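PDB 4XZ7: transglutaminase-like domain-containing protein from Streptococcus suis, which probably modifies or cross-links proteins through its transglutaminase activity and acts as a virulence factor with antiphagocytic properties. Local coordinates for residues T228-E233 with D310-I315; Y283-K288 with H295-V300; S205-Q210 with V217-Q222; D340-G345 with R352-I357. All coordinates share one frame; numbering follows the deposited sequence.

Contact 1: residues T228-E233 with D310-I315; sequences TTYDWE and DGTGFI
With CG of Tyr-230 anti to its backbone N (chi1 -161°) and CG of Phe-314 set between the backbone N and carbonyl carbon (chi1 46°), the two rings meet as an offset edge-to-face pair, planes 79° apart. In the transglutaminase-like domain this joins strand 229-230 and the start of helix 232-239 to the irregular loop after strand 305-309. Phe-314 turns its edge to the tyrosine face, with its CE1 3.7 Å from Tyr-230 CB. Ile-315 crosses the same phenol at about a right angle: CG1 lies over one face, offset toward the rim, while CD1 comes within 3.6 Å of Tyr-230 CZ. Thr-312 adds its methyl, CG2 lying 3.7 Å from Tyr-230 CE1. No hydrogen bond crosses here; the loop is shaped from within by an Asx turn, Thr-312 N donating to Asp-310 OD2 from above the carboxylate plane. That same oxygen is hydrogen-bonded to His-295 NE2, and His-295 packs on Cys-264, an arrangement consistent with the Cys-His-Asp triad of this family, so the aromatic cluster borders the probable active site. Trp-232, exposed, brings CH2 up to the edge of Phe-314, 3.9 Å from Phe-314 CD1.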
loop_
_atom_site.group_PDB
_atom_site.type_symbol
_atom_site.label_atom_id
_atom_site.label_comp_id
_atom_site.label_asym_id
_atom_site.label_seq_id
_atom_site.Cartn_x
_atom_site.Cartn_y
_atom_site.Cartn_z
ATOM N N THR B 228 -5.156 -1.968 -26.568
ATOM C CA THR B 228 -5.043 -2.122 -25.134
ATOM C C THR B 228 -4.779 -3.578 -24.791
ATOM O O THR B 228 -5.479 -4.447 -25.263
ATOM C CB THR B 228 -6.310 -1.664 -24.451
ATOM O OG1 THR B 228 -6.682 -0.387 -24.979
ATOM C CG2 THR B 228 -6.104 -1.587 -22.946
ATOM N N THR B 229 -3.773 -3.844 -23.968
ATOM C CA THR B 229 -3.508 -5.215 -23.536
ATOM C C THR B 229 -4.549 -5.683 -22.511
ATOM O O THR B 229 -4.832 -4.972 -21.550
ATOM C CB THR B 229 -2.095 -5.332 -22.929
ATOM O OG1 THR B 229 -1.126 -5.133 -23.965
ATOM C CG2 THR B 229 -1.884 -6.681 -22.290
ATOM N N TYR B 230 -5.145 -6.851 -22.731
ATOM C CA TYR B 230 -5.936 -7.485 -21.677
ATOM C C TYR B 230 -5.008 -8.134 -20.632
ATOM O O TYR B 230 -4.108 -8.907 -20.971
ATOM C CB TYR B 230 -6.904 -8.543 -22.239
ATOM C CG TYR B 230 -8.012 -8.831 -21.239
ATOM C CD1 TYR B 230 -9.061 -7.938 -21.085
ATOM C CD2 TYR B 230 -7.971 -9.949 -20.407
ATOM C CE1 TYR B 230 -10.058 -8.144 -20.158
ATOM C CE2 TYR B 230 -8.977 -10.171 -19.456
ATOM C CZ TYR B 230 -10.020 -9.256 -19.346
ATOM O OH TYR B 230 -11.040 -9.424 -18.435
ATOM N N ASP B 231 -5.236 -7.844 -19.363
ATOM C CA ASP B 231 -4.316 -8.312 -18.335
ATOM C C ASP B 231 -4.648 -9.737 -17.935
ATOM O O ASP B 231 -5.306 -9.962 -16.918
ATOM C CB ASP B 231 -4.346 -7.398 -17.108
ATOM C CG ASP B 231 -3.188 -7.675 -16.149
ATOM O OD1 ASP B 231 -2.557 -8.740 -16.269
ATOM O OD2 ASP B 231 -2.907 -6.834 -15.274
ATOM N N TRP B 232 -4.181 -10.697 -18.734
ATOM C CA TRP B 232 -4.448 -12.104 -18.484
ATOM C C TRP B 232 -4.081 -12.568 -17.050
ATOM O O TRP B 232 -4.863 -13.276 -16.405
ATOM C CB TRP B 232 -3.720 -12.955 -19.548
ATOM C CG TRP B 232 -4.177 -12.582 -20.922
ATOM C CD1 TRP B 232 -3.456 -11.931 -21.889
ATOM C CD2 TRP B 232 -5.482 -12.777 -21.462
ATOM N NE1 TRP B 232 -4.225 -11.741 -23.014
ATOM C CE2 TRP B 232 -5.477 -12.252 -22.775
ATOM C CE3 TRP B 232 -6.656 -13.372 -20.977
ATOM C CZ2 TRP B 232 -6.597 -12.285 -23.591
ATOM C CZ3 TRP B 232 -7.771 -13.413 -21.796
ATOM C CH2 TRP B 232 -7.736 -12.874 -23.084
ATOM N N GLU B 233 -2.917 -12.159 -16.552
ATOM C CA GLU B 233 -2.455 -12.548 -15.209
ATOM C C GLU B 233 -3.390 -12.082 -14.094
ATOM O O GLU B 233 -3.780 -12.854 -13.208
ATOM C CB GLU B 233 -1.066 -11.976 -14.951
ATOM C CG GLU B 233 0.017 -12.558 -15.811
ATOM C CD GLU B 233 0.826 -13.586 -15.063
ATOM O OE1 GLU B 233 0.718 -14.787 -15.401
ATOM O OE2 GLU B 233 1.560 -13.191 -14.129
ATOM N N ASP B 310 -20.077 -5.756 -24.961
ATOM C CA ASP B 310 -18.915 -6.398 -24.336
ATOM C C ASP B 310 -17.647 -6.024 -25.102
ATOM O O ASP B 310 -17.434 -6.504 -26.219
ATOM C CB ASP B 310 -19.073 -7.921 -24.327
ATOM C CG ASP B 310 -18.112 -8.614 -23.368
ATOM O OD1 ASP B 310 -18.412 -9.763 -22.995
ATOM O OD2 ASP B 310 -17.074 -8.026 -22.972
ATOM N N GLY B 311 -16.820 -5.167 -24.517
ATOM C CA GLY B 311 -15.638 -4.669 -25.193
ATOM C C GLY B 311 -14.472 -5.630 -25.086
ATOM O O GLY B 311 -13.383 -5.370 -25.605
ATOM N N THR B 312 -14.694 -6.744 -24.396
ATOM C CA THR B 312 -13.653 -7.747 -24.244
ATOM C C THR B 312 -14.184 -9.128 -24.651
ATOM O O THR B 312 -14.133 -10.089 -23.877
ATOM C CB THR B 312 -13.115 -7.769 -22.791
ATOM O OG1 THR B 312 -14.205 -7.934 -21.880
ATOM C CG2 THR B 312 -12.423 -6.446 -22.453
ATOM N N GLY B 313 -14.671 -9.225 -25.884
ATOM C CA GLY B 313 -15.320 -10.428 -26.358
ATOM C C GLY B 313 -14.392 -11.529 -26.848
ATOM O O GLY B 313 -14.842 -12.435 -27.546
ATOM N N PHE B 314 -13.125 -11.469 -26.447
ATOM C CA PHE B 314 -12.076 -12.387 -26.916
ATOM C C PHE B 314 -11.549 -13.314 -25.822
ATOM O O PHE B 314 -10.641 -14.113 -26.054
ATOM C CB PHE B 314 -10.905 -11.576 -27.482
ATOM C CG PHE B 314 -10.504 -10.427 -26.605
ATOM C CD1 PHE B 314 -9.879 -10.648 -25.393
ATOM C CD2 PHE B 314 -10.783 -9.126 -26.980
ATOM C CE1 PHE B 314 -9.546 -9.602 -24.577
ATOM C CE2 PHE B 314 -10.431 -8.063 -26.168
ATOM C CZ PHE B 314 -9.824 -8.297 -24.971
ATOM N N ILE B 315 -12.097 -13.193 -24.624
ATOM C CA ILE B 315 -11.597 -13.948 -23.476
ATOM C C ILE B 315 -11.889 -15.447 -23.535
ATOM O O ILE B 315 -11.022 -16.272 -23.256
ATOM C CB ILE B 315 -12.197 -13.401 -22.182
ATOM C CG1 ILE B 315 -11.761 -11.955 -22.001
ATOM C CG2 ILE B 315 -11.794 -14.267 -20.988
ATOM C CD1 ILE B 315 -12.557 -11.208 -20.982
#

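Contact 2: residues Y283-K288 with H295-V300; sequences YVVVGK and HATARV
Tyr-283 to Gly-287 pair antiparallel with His-295 to Arg-299 as a beta hairpin, joined by six backbone hydrogen bonds between Tyr-283 and Arg-299, Val-285 and Thr-297, and Gly-287 and His-295, the strand axes at 139°. On the face bearing Tyr-283, its side chain and that of Arg-299 lie side by side and point the same way, Tyr-283 CE2 meeting Arg-299 CB at 3.5 Å, with ring and guanidinium planes 87° apart. Next along, with CG1 of Val-285 anti to the carbonyl carbon (chi1 -69°), CG2 falls between the backbone N and the carbonyl carbon, 3.2 Å from Thr-297 OG1; Val-285 CG1 rests 3.9 Å from Arg-299 CG. The other face is made of smaller groups: Val-286 CG1 touches Ala-296 CB at 4.0 Å, and Ala-296 also packs on Cys-264. At the far end Gly-287 holds His-295 through both its N and its O, while the imidazole leads away to Asp-310. Thr-297 OG1 is buried with no polar partner in the model. Arg-299 NH1, by contrast, bonds Thr-308 OG1, while its NH2 forms a salt bridge with Glu-362, which Tyr-283 OH also reaches; this would be expected to keep that carboxylate ionised and tie the hairpin to helix 359-365.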
loop_
_atom_site.group_PDB
_atom_site.type_symbol
_atom_site.label_atom_id
_atom_site.label_comp_id
_atom_site.label_asym_id
_atom_site.label_seq_id
_atom_site.Cartn_x
_atom_site.Cartn_y
_atom_site.Cartn_z
ATOM N N TYR B 283 -23.710 3.393 -19.439
ATOM C CA TYR B 283 -23.235 3.194 -18.074
ATOM C C TYR B 283 -22.618 1.810 -17.984
ATOM O O TYR B 283 -22.753 0.993 -18.907
ATOM C CB TYR B 283 -24.364 3.397 -17.026
ATOM C CG TYR B 283 -25.490 2.358 -16.991
ATOM C CD1 TYR B 283 -25.672 1.544 -15.871
ATOM C CD2 TYR B 283 -26.385 2.213 -18.053
ATOM C CE1 TYR B 283 -26.700 0.611 -15.803
ATOM C CE2 TYR B 283 -27.418 1.272 -18.001
ATOM C CZ TYR B 283 -27.561 0.468 -16.874
ATOM O OH TYR B 283 -28.567 -0.471 -16.789
ATOM N N VAL B 284 -21.924 1.559 -16.882
ATOM C CA VAL B 284 -21.223 0.298 -16.686
ATOM C C VAL B 284 -22.081 -0.694 -15.904
ATOM O O VAL B 284 -22.652 -0.362 -14.865
ATOM C CB VAL B 284 -19.888 0.524 -15.933
ATOM C CG1 VAL B 284 -19.190 -0.785 -15.685
ATOM C CG2 VAL B 284 -18.989 1.451 -16.721
ATOM N N VAL B 285 -22.149 -1.924 -16.386
ATOM C CA VAL B 285 -22.870 -2.963 -15.669
ATOM C C VAL B 285 -22.003 -4.182 -15.392
ATOM O O VAL B 285 -20.973 -4.397 -16.046
ATOM C CB VAL B 285 -24.119 -3.416 -16.450
ATOM C CG1 VAL B 285 -25.183 -2.297 -16.484
ATOM C CG2 VAL B 285 -23.737 -3.859 -17.855
ATOM N N VAL B 286 -22.441 -4.991 -14.430
ATOM C CA VAL B 286 -21.759 -6.222 -14.081
ATOM C C VAL B 286 -22.730 -7.390 -14.054
ATOM O O VAL B 286 -23.930 -7.217 -13.834
ATOM C CB VAL B 286 -21.069 -6.133 -12.711
ATOM C CG1 VAL B 286 -20.009 -5.043 -12.720
ATOM C CG2 VAL B 286 -22.105 -5.885 -11.615
ATOM N N GLY B 287 -22.192 -8.587 -14.246
ATOM C CA GLY B 287 -22.992 -9.787 -14.285
ATOM C C GLY B 287 -22.044 -10.957 -14.368
ATOM O O GLY B 287 -20.956 -10.938 -13.778
ATOM N N LYS B 288 -22.434 -11.980 -15.109
ATOM C CA LYS B 288 -21.556 -13.126 -15.254
ATOM C C LYS B 288 -21.377 -13.559 -16.701
ATOM O O LYS B 288 -22.293 -13.427 -17.522
ATOM C CB LYS B 288 -22.066 -14.300 -14.416
ATOM C CG LYS B 288 -21.908 -14.042 -12.922
ATOM C CD LYS B 288 -22.126 -15.276 -12.086
ATOM C CE LYS B 288 -21.878 -14.960 -10.614
ATOM N NZ LYS B 288 -21.872 -16.189 -9.777
ATOM N N HIS B 295 -18.238 -10.738 -14.724
ATOM C CA HIS B 295 -17.798 -9.957 -15.860
ATOM C C HIS B 295 -18.446 -8.580 -15.828
ATOM O O HIS B 295 -19.361 -8.318 -15.027
ATOM C CB HIS B 295 -18.127 -10.700 -17.166
ATOM C CG HIS B 295 -17.416 -10.162 -18.371
ATOM N ND1 HIS B 295 -16.040 -10.172 -18.492
ATOM C CD2 HIS B 295 -17.890 -9.604 -19.512
ATOM C CE1 HIS B 295 -15.702 -9.647 -19.659
ATOM N NE2 HIS B 295 -16.803 -9.289 -20.291
ATOM N N ALA B 296 -17.969 -7.699 -16.701
ATOM C CA ALA B 296 -18.501 -6.339 -16.798
ATOM C C ALA B 296 -18.572 -5.885 -18.243
ATOM O O ALA B 296 -17.722 -6.250 -19.061
ATOM C CB ALA B 296 -17.659 -5.376 -15.990
ATOM N N THR B 297 -19.601 -5.103 -18.558
ATOM C CA THR B 297 -19.830 -4.628 -19.917
ATOM C C THR B 297 -20.393 -3.207 -19.853
ATOM O O THR B 297 -20.707 -2.725 -18.766
ATOM C CB THR B 297 -20.837 -5.532 -20.690
ATOM O OG1 THR B 297 -22.093 -5.546 -19.997
ATOM C CG2 THR B 297 -20.322 -6.968 -20.825
ATOM N N ALA B 298 -20.541 -2.540 -20.998
ATOM C CA ALA B 298 -21.288 -1.285 -21.003
ATOM C C ALA B 298 -22.697 -1.518 -21.523
ATOM O O ALA B 298 -22.931 -2.423 -22.323
ATOM C CB ALA B 298 -20.603 -0.232 -21.842
ATOM N N ARG B 299 -23.629 -0.709 -21.039
ATOM C CA ARG B 299 -24.935 -0.571 -21.653
ATOM C C ARG B 299 -24.938 0.763 -22.349
ATOM O O ARG B 299 -24.526 1.762 -21.752
ATOM C CB ARG B 299 -26.034 -0.646 -20.623
ATOM C CG ARG B 299 -26.322 -2.052 -20.174
ATOM C CD ARG B 299 -27.791 -2.337 -20.338
ATOM N NE ARG B 299 -28.030 -3.346 -21.345
ATOM C CZ ARG B 299 -29.209 -3.598 -21.894
ATOM N NH1 ARG B 299 -29.294 -4.548 -22.802
ATOM N NH2 ARG B 299 -30.289 -2.904 -21.547
ATOM N N VAL B 300 -25.344 0.763 -23.621
ATOM C CA VAL B 300 -25.293 1.952 -24.470
ATOM C C VAL B 300 -26.615 2.129 -25.190
ATOM O O VAL B 300 -27.204 1.154 -25.649
ATOM C CB VAL B 300 -24.184 1.869 -25.541
ATOM C CG1 VAL B 300 -23.762 3.263 -25.978
ATOM C CG2 VAL B 300 -22.991 1.107 -25.021
#

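Contact 3: residues S205-Q210 with V217-Q222; sequences SEAMKQ and VKAFVQ
The methyl of Ala-219 points from helix 213-227 toward the turn that ends helix 188-205, so two successive helices are packed together through the link between them. Three groups gather round that methyl: Ser-205 O at 3.8 Å from Ala-219 CB, the CA of Ala-207 and the aliphatic part of Gln-210, whose CG lies 3.9 Å from Ala-219 CB. The turn itself is a Schellman motif, in which Glu-206 takes a positive phi and lets the chain swing into the short 3-10 segment 207-209.

Ser-205 is directed toward the helix next to Ala-219. Its CB lies 3.7 Å from Phe-220 CA. CG of Phe-220 is anti to the backbone N (chi1 -176°), and the ring's edge, at CD1, meets Ser-205 OG in plane at 3.8 Å. Phe-220 also packs on Ala-274 of helix 264-277. The serine oxygen is doubly engaged, with Ile-202 O and, in an ST turn, with Ala-207 N. Ala-207 turns its methyl toward the helix too, its CB 4.4 Å from Ala-219 CB.

No hydrogen bond spans the two segments; the polar work is done within the turn. In Gln-210, chi1 (-45°) sets CG beside the backbone N and against Ala-219, and the bend at chi2 (-60°) turns CD, 4.1 Å from Ala-219 CB. The amide folds back on its own segment: NE2 donates to Glu-206 O at 3.0 Å in a nearly straight bond, and Lys-209 N reaches that same Glu-206 O from the opposite face of its plane.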
loop_
_atom_site.group_PDB
_atom_site.type_symbol
_atom_site.label_atom_id
_atom_site.label_comp_id
_atom_site.label_asym_id
_atom_site.label_seq_id
_atom_site.Cartn_x
_atom_site.Cartn_y
_atom_site.Cartn_z
ATOM N N SER B 205 -9.973 6.100 -33.160
ATOM C CA SER B 205 -10.933 5.084 -33.572
ATOM C C SER B 205 -11.696 5.463 -34.846
ATOM O O SER B 205 -12.272 4.595 -35.494
ATOM C CB SER B 205 -11.941 4.823 -32.458
ATOM O OG SER B 205 -13.001 5.769 -32.490
ATOM N N GLU B 206 -11.727 6.759 -35.162
ATOM C CA GLU B 206 -12.497 7.311 -36.281
ATOM C C GLU B 206 -14.002 7.078 -36.123
ATOM O O GLU B 206 -14.736 7.009 -37.107
ATOM C CB GLU B 206 -12.007 6.732 -37.611
ATOM C CG GLU B 206 -10.517 6.953 -37.857
ATOM C CD GLU B 206 -10.061 6.459 -39.220
ATOM O OE1 GLU B 206 -10.775 5.634 -39.824
ATOM O OE2 GLU B 206 -8.991 6.903 -39.689
ATOM N N ALA B 207 -14.460 6.978 -34.879
ATOM C CA ALA B 207 -15.874 6.732 -34.609
ATOM C C ALA B 207 -16.767 7.833 -35.177
ATOM O O ALA B 207 -17.867 7.561 -35.647
ATOM C CB ALA B 207 -16.111 6.586 -33.116
ATOM N N MET B 208 -16.294 9.075 -35.137
ATOM C CA MET B 208 -17.102 10.199 -35.603
ATOM C C MET B 208 -17.282 10.153 -37.115
ATOM O O MET B 208 -18.214 10.743 -37.645
ATOM C CB MET B 208 -16.476 11.531 -35.177
ATOM C CG MET B 208 -16.751 11.909 -33.725
ATOM S SD MET B 208 -18.512 12.102 -33.346
ATOM C CE MET B 208 -18.805 13.797 -33.852
ATOM N N LYS B 209 -16.399 9.433 -37.803
ATOM C CA LYS B 209 -16.475 9.290 -39.259
ATOM C C LYS B 209 -17.526 8.268 -39.689
ATOM O O LYS B 209 -17.834 8.152 -40.872
ATOM C CB LYS B 209 -15.117 8.878 -39.834
ATOM C CG LYS B 209 -13.999 9.877 -39.641
ATOM C CD LYS B 209 -12.762 9.427 -40.421
ATOM C CE LYS B 209 -11.524 10.242 -40.070
ATOM N NZ LYS B 209 -10.323 9.757 -40.823
ATOM N N GLN B 210 -18.067 7.523 -38.731
ATOM C CA GLN B 210 -19.076 6.510 -39.031
ATOM C C GLN B 210 -20.474 7.124 -39.172
ATOM O O GLN B 210 -20.816 8.073 -38.465
ATOM C CB GLN B 210 -19.081 5.440 -37.943
ATOM C CG GLN B 210 -17.692 4.964 -37.551
ATOM C CD GLN B 210 -16.929 4.365 -38.717
ATOM O OE1 GLN B 210 -17.456 3.528 -39.460
ATOM N NE2 GLN B 210 -15.677 4.792 -38.888
ATOM N N VAL B 217 -20.113 2.913 -32.224
ATOM C CA VAL B 217 -19.816 1.938 -31.167
ATOM C C VAL B 217 -18.817 0.883 -31.644
ATOM O O VAL B 217 -17.772 0.654 -31.007
ATOM C CB VAL B 217 -21.092 1.217 -30.670
ATOM C CG1 VAL B 217 -20.723 0.114 -29.696
ATOM C CG2 VAL B 217 -22.045 2.193 -30.005
ATOM N N LYS B 218 -19.145 0.257 -32.773
ATOM C CA LYS B 218 -18.324 -0.801 -33.354
ATOM C C LYS B 218 -16.879 -0.318 -33.498
ATOM O O LYS B 218 -15.934 -0.950 -33.004
ATOM C CB LYS B 218 -18.904 -1.232 -34.714
ATOM C CG LYS B 218 -18.398 -2.550 -35.267
ATOM C CD LYS B 218 -18.806 -2.722 -36.748
ATOM C CE LYS B 218 -20.322 -2.668 -36.961
ATOM N NZ LYS B 218 -21.018 -3.935 -36.574
ATOM N N ALA B 219 -16.728 0.839 -34.131
ATOM C CA ALA B 219 -15.416 1.420 -34.382
ATOM C C ALA B 219 -14.625 1.679 -33.095
ATOM O O ALA B 219 -13.445 1.312 -32.996
ATOM C CB ALA B 219 -15.570 2.710 -35.164
ATOM N N PHE B 220 -15.258 2.315 -32.110
ATOM C CA PHE B 220 -14.519 2.622 -30.879
ATOM C C PHE B 220 -14.101 1.349 -30.115
ATOM O O PHE B 220 -12.941 1.191 -29.710
ATOM C CB PHE B 220 -15.327 3.530 -29.957
ATOM C CG PHE B 220 -14.568 3.934 -28.732
ATOM C CD1 PHE B 220 -13.598 4.919 -28.803
ATOM C CD2 PHE B 220 -14.788 3.297 -27.521
ATOM C CE1 PHE B 220 -12.880 5.280 -27.679
ATOM C CE2 PHE B 220 -14.075 3.643 -26.400
ATOM C CZ PHE B 220 -13.116 4.628 -26.472
ATOM N N VAL B 221 -15.068 0.461 -29.922
ATOM C CA VAL B 221 -14.874 -0.802 -29.227
ATOM C C VAL B 221 -13.732 -1.598 -29.852
ATOM O O VAL B 221 -12.825 -2.065 -29.149
ATOM C CB VAL B 221 -16.169 -1.638 -29.252
ATOM C CG1 VAL B 221 -15.901 -3.071 -28.831
ATOM C CG2 VAL B 221 -17.204 -1.012 -28.359
ATOM N N GLN B 222 -13.763 -1.722 -31.178
ATOM C CA GLN B 222 -12.745 -2.492 -31.882
ATOM C C GLN B 222 -11.380 -1.828 -31.767
ATOM O O GLN B 222 -10.361 -2.502 -31.555
ATOM C CB GLN B 222 -13.118 -2.680 -33.355
ATOM C CG GLN B 222 -12.380 -3.842 -34.018
ATOM C CD GLN B 222 -12.754 -5.211 -33.428
ATOM O OE1 GLN B 222 -11.986 -5.803 -32.661
ATOM N NE2 GLN B 222 -13.929 -5.722 -33.804
#

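Contact 4: residues D340-G345 with R352-I357; sequences DVVEAG and RNYMII
Ile-357 is the tightly packed end of this parallel strand pair: CG2 meets Val-341 CG1 at 3.9 Å, and CG1, turned between the backbone N and carbonyl carbon (chi1 78°), leads toward Glu-343 OE1. Arg-299 and Tyr-283 of the same sheet also pack on the buried isoleucine. On the opposite face Val-342 CG2 leans obliquely on Tyr-354, 3.7 Å from Tyr-354 CB, while Ile-356 makes a thinner contact, its CG2 4.0 Å from Ala-344 CA. Strand 340-343 is the outermost of the sheet within this chain; Asp-340 and Val-341 are exposed, and so is the chain beyond the strand, at Ala-344 and the poorly ordered Gly-345. Asp-340 lies on the face of Val-342 and Tyr-354, CB 3.3 Å from Asn-353 O. Asn-353 and Tyr-354 form a G1 beta bulge opposite Lys-288. Five backbone hydrogen bonds zip the strands, from Asp-340 N on Asn-353 O to Ala-344 N on Ile-357 O at 2.8 Å. The polar side chains have partners outside the pair: Glu-343 OE1 bonds Ser-359 OG and Asn-353 ND2 bonds Ser-338 O. The pairing thus relies on main-chain bonds and apolar branches, with no side-chain hydrogen bond between the two strands.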
loop_
_atom_site.group_PDB
_atom_site.type_symbol
_atom_site.label_atom_id
_atom_site.label_comp_id
_atom_site.label_asym_id
_atom_site.label_seq_id
_atom_site.Cartn_x
_atom_site.Cartn_y
_atom_site.Cartn_z
ATOM N N ASP B 340 -28.265 -12.117 -21.462
ATOM C CA ASP B 340 -29.575 -12.001 -20.839
ATOM C C ASP B 340 -29.498 -10.855 -19.848
ATOM O O ASP B 340 -28.424 -10.534 -19.349
ATOM C CB ASP B 340 -29.982 -13.296 -20.139
ATOM C CG ASP B 340 -30.309 -14.399 -21.111
ATOM O OD1 ASP B 340 -30.773 -14.082 -22.223
ATOM O OD2 ASP B 340 -30.099 -15.577 -20.766
ATOM N N VAL B 341 -30.625 -10.216 -19.572
ATOM C CA VAL B 341 -30.610 -9.122 -18.615
ATOM C C VAL B 341 -31.364 -9.496 -17.357
ATOM O O VAL B 341 -32.395 -10.169 -17.405
ATOM C CB VAL B 341 -31.204 -7.852 -19.203
ATOM C CG1 VAL B 341 -30.357 -7.390 -20.362
ATOM C CG2 VAL B 341 -32.641 -8.107 -19.647
ATOM N N VAL B 342 -30.818 -9.066 -16.230
ATOM C CA VAL B 342 -31.419 -9.299 -14.931
ATOM C C VAL B 342 -31.698 -7.937 -14.346
ATOM O O VAL B 342 -30.838 -7.064 -14.386
ATOM C CB VAL B 342 -30.485 -10.120 -14.005
ATOM C CG1 VAL B 342 -30.933 -10.049 -12.546
ATOM C CG2 VAL B 342 -30.406 -11.551 -14.482
ATOM N N GLU B 343 -32.902 -7.739 -13.820
ATOM C CA GLU B 343 -33.271 -6.434 -13.281
ATOM C C GLU B 343 -32.647 -6.194 -11.916
ATOM O O GLU B 343 -32.644 -7.085 -11.069
ATOM C CB GLU B 343 -34.784 -6.301 -13.187
ATOM C CG GLU B 343 -35.210 -4.888 -12.916
ATOM C CD GLU B 343 -34.888 -3.981 -14.073
ATOM O OE1 GLU B 343 -34.945 -4.466 -15.218
ATOM O OE2 GLU B 343 -34.573 -2.795 -13.845
ATOM N N ALA B 344 -32.113 -4.990 -11.715
ATOM C CA ALA B 344 -31.526 -4.595 -10.434
ATOM C C ALA B 344 -32.500 -4.848 -9.287
ATOM O O ALA B 344 -33.646 -4.408 -9.333
ATOM C CB ALA B 344 -31.119 -3.120 -10.467
ATOM N N GLY B 345 -32.044 -5.560 -8.261
ATOM C CA GLY B 345 -32.915 -5.929 -7.160
ATOM C C GLY B 345 -33.355 -7.381 -7.246
ATOM O O GLY B 345 -33.170 -8.154 -6.301
ATOM N N ARG B 352 -25.203 -17.611 -15.407
ATOM C CA ARG B 352 -24.279 -17.401 -16.510
ATOM C C ARG B 352 -24.956 -16.557 -17.573
ATOM O O ARG B 352 -26.169 -16.618 -17.734
ATOM C CB ARG B 352 -23.807 -18.737 -17.094
ATOM C CG ARG B 352 -24.923 -19.748 -17.316
ATOM C CD ARG B 352 -24.393 -21.035 -17.938
ATOM N NE ARG B 352 -23.816 -20.791 -19.256
ATOM C CZ ARG B 352 -24.491 -20.876 -20.398
ATOM N NH1 ARG B 352 -25.775 -21.209 -20.391
ATOM N NH2 ARG B 352 -23.879 -20.628 -21.550
ATOM N N ASN B 353 -24.159 -15.755 -18.272
ATOM C CA ASN B 353 -24.627 -14.925 -19.380
ATOM C C ASN B 353 -25.759 -13.968 -19.016
ATOM O O ASN B 353 -26.751 -13.865 -19.742
ATOM C CB ASN B 353 -25.062 -15.802 -20.559
ATOM C CG ASN B 353 -25.049 -15.047 -21.878
ATOM O OD1 ASN B 353 -24.252 -14.131 -22.074
ATOM N ND2 ASN B 353 -25.946 -15.413 -22.775
ATOM N N TYR B 354 -25.599 -13.261 -17.900
ATOM C CA TYR B 354 -26.464 -12.128 -17.594
ATOM C C TYR B 354 -25.646 -10.894 -17.241
ATOM O O TYR B 354 -24.521 -10.994 -16.766
ATOM C CB TYR B 354 -27.430 -12.448 -16.444
ATOM C CG TYR B 354 -26.750 -12.675 -15.117
ATOM C CD1 TYR B 354 -26.542 -11.625 -14.222
ATOM C CD2 TYR B 354 -26.296 -13.939 -14.759
ATOM C CE1 TYR B 354 -25.901 -11.836 -12.995
ATOM C CE2 TYR B 354 -25.661 -14.158 -13.541
ATOM C CZ TYR B 354 -25.471 -13.104 -12.666
ATOM O OH TYR B 354 -24.840 -13.330 -11.463
ATOM N N MET B 355 -26.237 -9.735 -17.496
ATOM C CA MET B 355 -25.776 -8.457 -16.974
ATOM C C MET B 355 -26.896 -7.884 -16.117
ATOM O O MET B 355 -28.066 -7.933 -16.510
ATOM C CB MET B 355 -25.402 -7.487 -18.105
ATOM C CG MET B 355 -24.062 -7.832 -18.751
ATOM S SD MET B 355 -22.732 -7.594 -17.558
ATOM C CE MET B 355 -21.600 -8.924 -17.943
ATOM N N ILE B 356 -26.542 -7.368 -14.946
ATOM C CA ILE B 356 -27.518 -6.770 -14.042
ATOM C C ILE B 356 -27.769 -5.313 -14.421
ATOM O O ILE B 356 -26.950 -4.444 -14.157
ATOM C CB ILE B 356 -27.046 -6.872 -12.568
ATOM C CG1 ILE B 356 -26.845 -8.345 -12.197
ATOM C CG2 ILE B 356 -28.049 -6.189 -11.638
ATOM C CD1 ILE B 356 -26.358 -8.600 -10.776
ATOM N N ILE B 357 -28.905 -5.046 -15.051
ATOM C CA ILE B 357 -29.181 -3.703 -15.550
ATOM C C ILE B 357 -30.187 -2.978 -14.660
ATOM O O ILE B 357 -30.832 -3.592 -13.813
ATOM C CB ILE B 357 -29.705 -3.741 -16.995
ATOM C CG1 ILE B 357 -31.180 -4.142 -17.025
ATOM C CG2 ILE B 357 -28.890 -4.723 -17.845
ATOM C CD1 ILE B 357 -31.832 -3.941 -18.387
#

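Overall arrangement
All four contacts belong to the C-terminal part of the chain, well past the two N-terminal sheets. Contact 3 comes first, closing a short turn between helices 188-205 and 213-227. Contact 1 then opens right after helix 213-227 and closes a long excursion at 310-315; within that excursion lies contact 2, a hairpin complete in itself. Contact 4 follows in series, adding the last two strands to the sheet. None cross. Contacts 1 and 2 meet where Asp-310 bonds His-295, contacts 2 and 4 share the sheet through Lys-288 with Tyr-354 and Val-286 with Ile-356, and contact 3 touches contact 1 through Val-221 and Gly-311, bringing helix 213-227 against the loop after strand 305-309.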